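Local coordinates for protein alpha-galactosidase 1 (Saccharomyces cerevisiae, PDB 3LRK) that hydrolyses terminal, non-reducing alpha-D-galactose residues from alpha-galactosides as a secreted, homotetrameric glycosidase of family GH27, at residues A[161-164]-A[165-168]; A[190-193]-A[194-197]. The protein carries 1 engineered substitution. All coordinates share one frame; numbering follows the deposited sequence.

Interaction 1: residues A[161-164]-A[165-168]; sequences EISY and HRYK
The first turns of helix 160-177, the crossover helix of the beta-alpha-beta unit that joins strands 145-149 and 182-185 of the TIM barrel, bring Tyr164 against His165 and Lys168. The two rings form a T-shaped pair, centroids 5.1 Å apart and planes at 74°, in which the CD2-CE2 edge of Tyr164 is directed at a face of His165. Glu161, one turn before His165, brings its aliphatic part to the same imidazole: Glu161 CG lies 3.7 Å from His165 CD2. Tyr164 has CG anti to its own N (chi1 167°), which carries the ring down the helix alongside the Lys168 chain. There Lys168 CB lies over one face of the phenol, and Lys168 CD comes within 3.4 Å of Tyr164 OH. A tyrosine suits this place because its flat ring can meet an imidazole with its edge and a methylene chain along its length. Replacement by alanine would probably leave the His165 face without its aromatic partner and let the Lys168 chain swing more freely. The long chain of lysine fits its position, the methylenes packing beside the phenol while NZ reaches a salt bridge with Asp172. On the buried side Arg166 gives NE to Gln156 O and NH1 to Asn150 OD1 and Ala116 O, and Tyr167 OH is hydrogen-bonded to Asp149 O, the backbone oxygen of the catalytic nucleophile. Main-chain i to i+4 hydrogen bonds join the two segments, Lys168 N to Tyr164 O being 2.8 Å. Serine is small enough for this packed side, and Ser163 OG, also bonded to Asp191 OD2, receives a hydrogen bond from a water at 2.7 Å, which in turn accepts a weak one from Arg166 NH2.

Interaction 2: residues A[190-193]-A[194-197]; sequences QDLT and FYWG
The Trp196 indole lies with one face over the Thr193 backbone, while its NE1 edge is turned to Asp191. Leu192 O lies over one face of the Phe194 ring, toward its rim, and Phe194 CE1 stands 3.4 Å above the centre of the Tyr195 ring. Thr193 CA makes a CH-pi contact 3.8 Å from the centroid of the five-membered ring of Trp196, and Thr193 CG2 meets the six-membered ring at CH2, 3.7 Å away. Trp196 NE1 donates to Asp191 O at 2.8 Å; the oxygen is in the indole plane and the N-H points nearly straight at it (166°), although the nitrogen stands above the carbonyl plane. Tryptophan suits the site by combining a broad apolar face with this one donor. Its chi1 of 50° sets CG between backbone N and carbonyl carbon, folding the indole back over the turn. Leu192 CD2 packs at 3.8 Å on Phe194 CE2. Thr193 O accepts hydrogen bonds from both Trp196 N and Gly197 N. Thr193 OG1 is hydrogen-bonded to Asn187 OD1. Phe194 and Tyr195 meet Tyr232 of a second subunit; within the chain, Trp196 packs on helix 160-177 and on Leu185 of strand 182-185, and Thr193 and Phe194 touch Trp204 of strand 203-205.

Overall arrangement
Along the chain the two contacts follow in series, neither nesting nor crossing. Interaction 1 spans turns near the start of helix 160-177; the chain then runs down that helix, enters the barrel through strand 182-185, and leaves it in the loop where interaction 2 closes a short turn at helix 193-196, before strand 203-205. Their centres lie about 10 Å apart, and they touch directly: Tyr164 CA packs 3.8 Å from Trp196 CE3, and Tyr167 CD1 lies 3.9 Å from Trp196 CH2. The crossover helix is thereby tied to the loop after the next strand, and both regions also touch a second subunit of the tetramer.

Interaction 1: residues A[161-164]-A[165-168]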
ATOM      1  N   GLU A 161      14.645   3.597  -4.581  1.00 18.69           N
ATOM      2  CA  GLU A 161      15.996   4.156  -4.481  1.00 19.46           C
ATOM      3  C   GLU A 161      17.032   3.186  -3.898  1.00 18.30           C
ATOM      4  O   GLU A 161      18.161   3.109  -4.392  1.00 17.24           O
ATOM      5  CB  GLU A 161      15.961   5.457  -3.685  1.00 20.78           C
ATOM      6  CG  GLU A 161      17.289   6.179  -3.610  1.00 26.33           C
ATOM      7  CD  GLU A 161      17.371   7.107  -2.411  1.00 33.12           C
ATOM      8  OE1 GLU A 161      18.071   8.136  -2.526  1.00 35.80           O
ATOM      9  OE2 GLU A 161      16.749   6.806  -1.355  1.00 35.03           O
ATOM     10  N   ILE A 162      16.663   2.469  -2.837  1.00 17.50           N
ATOM     11  CA  ILE A 162      17.588   1.496  -2.247  1.00 17.24           C
ATOM     12  C   ILE A 162      17.873   0.290  -3.169  1.00 16.46           C
ATOM     13  O   ILE A 162      19.017  -0.150  -3.269  1.00 16.16           O
ATOM     14  CB  ILE A 162      17.157   1.044  -0.819  1.00 17.08           C
ATOM     15  CG1 ILE A 162      18.280   0.231  -0.167  1.00 18.41           C
ATOM     16  CG2 ILE A 162      15.834   0.261  -0.852  1.00 18.51           C
ATOM     17  CD1 ILE A 162      18.177   0.137   1.365  1.00 20.58           C
ATOM     18  N   SER A 163      16.844  -0.240  -3.832  1.00 15.86           N
ATOM     19  CA  SER A 163      17.042  -1.373  -4.750  1.00 16.13           C
ATOM     20  C   SER A 163      17.820  -0.942  -6.000  1.00 16.04           C
ATOM     21  O   SER A 163      18.709  -1.656  -6.479  1.00 15.86           O
ATOM     22  CB  SER A 163      15.702  -1.992  -5.137  1.00 15.67           C
ATOM     23  OG  SER A 163      15.193  -2.761  -4.063  1.00 18.51           O
ATOM     24  N   TYR A 164      17.483   0.231  -6.527  1.00 16.02           N
ATOM     25  CA  TYR A 164      18.231   0.809  -7.633  1.00 16.64           C
ATOM     26  C   TYR A 164      19.729   0.951  -7.325  1.00 16.81           C
ATOM     27  O   TYR A 164      20.562   0.581  -8.142  1.00 16.90           O
ATOM     28  CB  TYR A 164      17.642   2.172  -8.014  1.00 16.79           C
ATOM     29  CG  TYR A 164      18.514   2.984  -8.939  1.00 17.04           C
ATOM     30  CD1 TYR A 164      18.463   2.791 -10.330  1.00 19.12           C
ATOM     31  CD2 TYR A 164      19.380   3.953  -8.433  1.00 19.63           C
ATOM     32  CE1 TYR A 164      19.245   3.546 -11.178  1.00 19.41           C
ATOM     33  CE2 TYR A 164      20.184   4.713  -9.279  1.00 20.05           C
ATOM     34  CZ  TYR A 164      20.105   4.506 -10.650  1.00 19.35           C
ATOM     35  OH  TYR A 164      20.894   5.259 -11.499  1.00 19.22           O
ATOM     36  N   HIS A 165      20.076   1.497  -6.163  1.00 17.27           N
ATOM     37  CA  HIS A 165      21.494   1.686  -5.846  1.00 18.01           C
ATOM     38  C   HIS A 165      22.247   0.358  -5.678  1.00 17.71           C
ATOM     39  O   HIS A 165      23.401   0.242  -6.097  1.00 17.42           O
ATOM     40  CB  HIS A 165      21.681   2.640  -4.670  1.00 19.41           C
ATOM     41  CG  HIS A 165      21.539   4.085  -5.061  1.00 22.53           C
ATOM     42  ND1 HIS A 165      22.402   4.702  -5.944  1.00 26.28           N
ATOM     43  CD2 HIS A 165      20.619   5.021  -4.723  1.00 26.23           C
ATOM     44  CE1 HIS A 165      22.034   5.961  -6.113  1.00 25.78           C
ATOM     45  NE2 HIS A 165      20.949   6.175  -5.393  1.00 26.68           N
ATOM     46  N   ARG A 166      21.571  -0.655  -5.137  1.00 16.81           N
ATOM     47  CA  ARG A 166      22.168  -2.001  -4.993  1.00 16.83           C
ATOM     48  C   ARG A 166      22.455  -2.642  -6.363  1.00 17.19           C
ATOM     49  O   ARG A 166      23.538  -3.217  -6.575  1.00 18.03           O
ATOM     50  CB  ARG A 166      21.267  -2.912  -4.141  1.00 16.34           C
ATOM     51  CG  ARG A 166      21.791  -4.370  -3.936  1.00 15.46           C
ATOM     52  CD  ARG A 166      21.173  -5.052  -2.696  1.00 13.20           C
ATOM     53  NE  ARG A 166      19.720  -4.922  -2.708  1.00 13.93           N
ATOM     54  CZ  ARG A 166      18.883  -5.733  -3.331  1.00 15.02           C
ATOM     55  NH1 ARG A 166      19.325  -6.834  -3.962  1.00 14.18           N
ATOM     56  NH2 ARG A 166      17.584  -5.452  -3.316  1.00 15.75           N
ATOM     57  N   TYR A 167      21.497  -2.542  -7.277  1.00 17.26           N
ATOM     58  CA  TYR A 167      21.677  -3.064  -8.640  1.00 17.88           C
ATOM     59  C   TYR A 167      22.630  -2.228  -9.496  1.00 18.14           C
ATOM     60  O   TYR A 167      23.389  -2.791 -10.309  1.00 17.49           O
ATOM     61  CB  TYR A 167      20.328  -3.358  -9.315  1.00 17.79           C
ATOM     62  CG  TYR A 167      19.759  -4.614  -8.718  1.00 18.74           C
ATOM     63  CD1 TYR A 167      18.722  -4.575  -7.785  1.00 18.67           C
ATOM     64  CD2 TYR A 167      20.336  -5.856  -9.022  1.00 16.82           C
ATOM     65  CE1 TYR A 167      18.245  -5.754  -7.192  1.00 19.05           C
ATOM     66  CE2 TYR A 167      19.873  -7.019  -8.445  1.00 18.08           C
ATOM     67  CZ  TYR A 167      18.835  -6.971  -7.540  1.00 18.58           C
ATOM     68  OH  TYR A 167      18.400  -8.146  -6.990  1.00 18.55           O
ATOM     69  N   LYS A 168      22.620  -0.905  -9.276  1.00 17.68           N
ATOM     70  CA  LYS A 168      23.607  -0.007  -9.876  1.00 18.13           C
ATOM     71  C   LYS A 168      25.041  -0.301  -9.453  1.00 17.77           C
ATOM     72  O   LYS A 168      25.960  -0.170 -10.266  1.00 17.06           O
ATOM     73  CB  LYS A 168      23.274   1.479  -9.611  1.00 18.73           C
ATOM     74  CG  LYS A 168      24.209   2.452 -10.346  1.00 19.71           C
ATOM     75  CD  LYS A 168      23.712   3.882 -10.291  1.00 21.93           C
ATOM     76  CE  LYS A 168      24.608   4.811 -11.116  1.00 24.55           C
ATOM     77  NZ  LYS A 168      25.906   5.089 -10.408  1.00 25.28           N
TER
HETATM   78  O   HOH W   1      15.161  -5.339  -4.845  1.00 17.65           O

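Interaction 2: residues A[190-193]-A[194-197]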
ATOM      1  N   GLN A 190      10.593  -6.196  -7.735  1.00 18.16           N
ATOM      2  CA  GLN A 190      10.502  -5.599  -6.399  1.00 18.25           C
ATOM      3  C   GLN A 190      10.895  -4.137  -6.455  1.00 18.50           C
ATOM      4  O   GLN A 190      11.921  -3.783  -7.057  1.00 19.02           O
ATOM      5  CB  GLN A 190      11.413  -6.361  -5.431  1.00 18.28           C
ATOM      6  CG  GLN A 190      11.312  -5.985  -3.961  1.00 17.82           C
ATOM      7  CD  GLN A 190      12.301  -6.773  -3.112  1.00 17.00           C
ATOM      8  OE1 GLN A 190      13.527  -6.656  -3.275  1.00 16.61           O
ATOM      9  NE2 GLN A 190      11.774  -7.593  -2.201  1.00 17.30           N
ATOM     10  N   ASP A 191      10.069  -3.298  -5.832  1.00 17.75           N
ATOM     11  CA  ASP A 191      10.281  -1.851  -5.794  1.00 17.38           C
ATOM     12  C   ASP A 191      10.169  -1.185  -7.186  1.00 17.29           C
ATOM     13  O   ASP A 191      10.879  -0.226  -7.468  1.00 16.65           O
ATOM     14  CB  ASP A 191      11.621  -1.514  -5.100  1.00 17.13           C
ATOM     15  CG  ASP A 191      11.664  -2.016  -3.657  1.00 17.13           C
ATOM     16  OD1 ASP A 191      10.631  -1.923  -2.967  1.00 16.50           O
ATOM     17  OD2 ASP A 191      12.714  -2.501  -3.232  1.00 16.93           O
ATOM     18  N   LEU A 192       9.244  -1.694  -8.008  1.00 17.41           N
ATOM     19  CA  LEU A 192       8.884  -1.117  -9.323  1.00 17.72           C
ATOM     20  C   LEU A 192      10.029  -1.047 -10.332  1.00 17.83           C
ATOM     21  O   LEU A 192      10.251  -0.015 -10.992  1.00 17.41           O
ATOM     22  CB  LEU A 192       8.207   0.251  -9.150  1.00 17.40           C
ATOM     23  CG  LEU A 192       7.037   0.302  -8.160  1.00 18.42           C
ATOM     24  CD1 LEU A 192       6.716   1.742  -7.772  1.00 18.63           C
ATOM     25  CD2 LEU A 192       5.788  -0.389  -8.722  1.00 18.96           C
ATOM     26  N   THR A 193      10.721  -2.175 -10.475  1.00 17.00           N
ATOM     27  CA  THR A 193      11.907  -2.268 -11.305  1.00 17.15           C
ATOM     28  C   THR A 193      11.752  -1.712 -12.725  1.00 16.70           C
ATOM     29  O   THR A 193      12.692  -1.155 -13.257  1.00 16.34           O
ATOM     30  CB  THR A 193      12.388  -3.724 -11.414  1.00 17.18           C
ATOM     31  OG1 THR A 193      12.331  -4.340 -10.116  1.00 17.93           O
ATOM     32  CG2 THR A 193      13.832  -3.753 -11.936  1.00 17.46           C
ATOM     33  N   PHE A 194      10.579  -1.883 -13.323  1.00 17.30           N
ATOM     34  CA  PHE A 194      10.309  -1.406 -14.698  1.00 18.09           C
ATOM     35  C   PHE A 194      10.576   0.102 -14.867  1.00 18.18           C
ATOM     36  O   PHE A 194      10.850   0.583 -15.983  1.00 17.75           O
ATOM     37  CB  PHE A 194       8.863  -1.755 -15.119  1.00 18.27           C
ATOM     38  CG  PHE A 194       7.810  -1.074 -14.277  1.00 18.87           C
ATOM     39  CD1 PHE A 194       7.464   0.261 -14.515  1.00 17.90           C
ATOM     40  CD2 PHE A 194       7.184  -1.760 -13.239  1.00 19.17           C
ATOM     41  CE1 PHE A 194       6.529   0.899 -13.726  1.00 19.07           C
ATOM     42  CE2 PHE A 194       6.237  -1.125 -12.446  1.00 19.60           C
ATOM     43  CZ  PHE A 194       5.911   0.212 -12.698  1.00 19.97           C
ATOM     44  N   TYR A 195      10.492   0.848 -13.761  1.00 18.08           N
ATOM     45  CA  TYR A 195      10.727   2.294 -13.802  1.00 18.44           C
ATOM     46  C   TYR A 195      12.224   2.654 -13.855  1.00 18.38           C
ATOM     47  O   TYR A 195      12.602   3.636 -14.505  1.00 18.50           O
ATOM     48  CB  TYR A 195      10.101   2.970 -12.577  1.00 18.17           C
ATOM     49  CG  TYR A 195       8.706   3.531 -12.739  1.00 18.14           C
ATOM     50  CD1 TYR A 195       7.772   3.387 -11.711  1.00 17.59           C
ATOM     51  CD2 TYR A 195       8.318   4.231 -13.891  1.00 17.31           C
ATOM     52  CE1 TYR A 195       6.504   3.909 -11.805  1.00 18.83           C
ATOM     53  CE2 TYR A 195       7.024   4.774 -13.993  1.00 17.46           C
ATOM     54  CZ  TYR A 195       6.127   4.601 -12.945  1.00 18.70           C
ATOM     55  OH  TYR A 195       4.843   5.114 -13.001  1.00 19.41           O
ATOM     56  N   TRP A 196      13.067   1.865 -13.189  1.00 17.73           N
ATOM     57  CA  TRP A 196      14.491   2.203 -13.020  1.00 17.97           C
ATOM     58  C   TRP A 196      15.512   1.241 -13.653  1.00 17.48           C
ATOM     59  O   TRP A 196      16.715   1.500 -13.629  1.00 17.77           O
ATOM     60  CB  TRP A 196      14.835   2.424 -11.538  1.00 17.97           C
ATOM     61  CG  TRP A 196      14.380   1.327 -10.567  1.00 18.50           C
ATOM     62  CD1 TRP A 196      13.243   1.324  -9.818  1.00 18.08           C
ATOM     63  CD2 TRP A 196      15.080   0.121 -10.238  1.00 18.70           C
ATOM     64  NE1 TRP A 196      13.187   0.191  -9.029  1.00 17.76           N
ATOM     65  CE2 TRP A 196      14.294  -0.573  -9.283  1.00 18.05           C
ATOM     66  CE3 TRP A 196      16.294  -0.450 -10.660  1.00 18.05           C
ATOM     67  CZ2 TRP A 196      14.682  -1.812  -8.741  1.00 16.75           C
ATOM     68  CZ3 TRP A 196      16.676  -1.680 -10.120  1.00 17.37           C
ATOM     69  CH2 TRP A 196      15.875  -2.339  -9.165  1.00 18.14           C
ATOM     70  N   GLY A 197      15.034   0.131 -14.184  1.00 17.32           N
ATOM     71  CA  GLY A 197      15.925  -0.872 -14.769  1.00 17.95           C
ATOM     72  C   GLY A 197      16.736  -0.384 -15.956  1.00 18.31           C
ATOM     73  O   GLY A 197      17.908  -0.734 -16.085  1.00 18.31           O
TER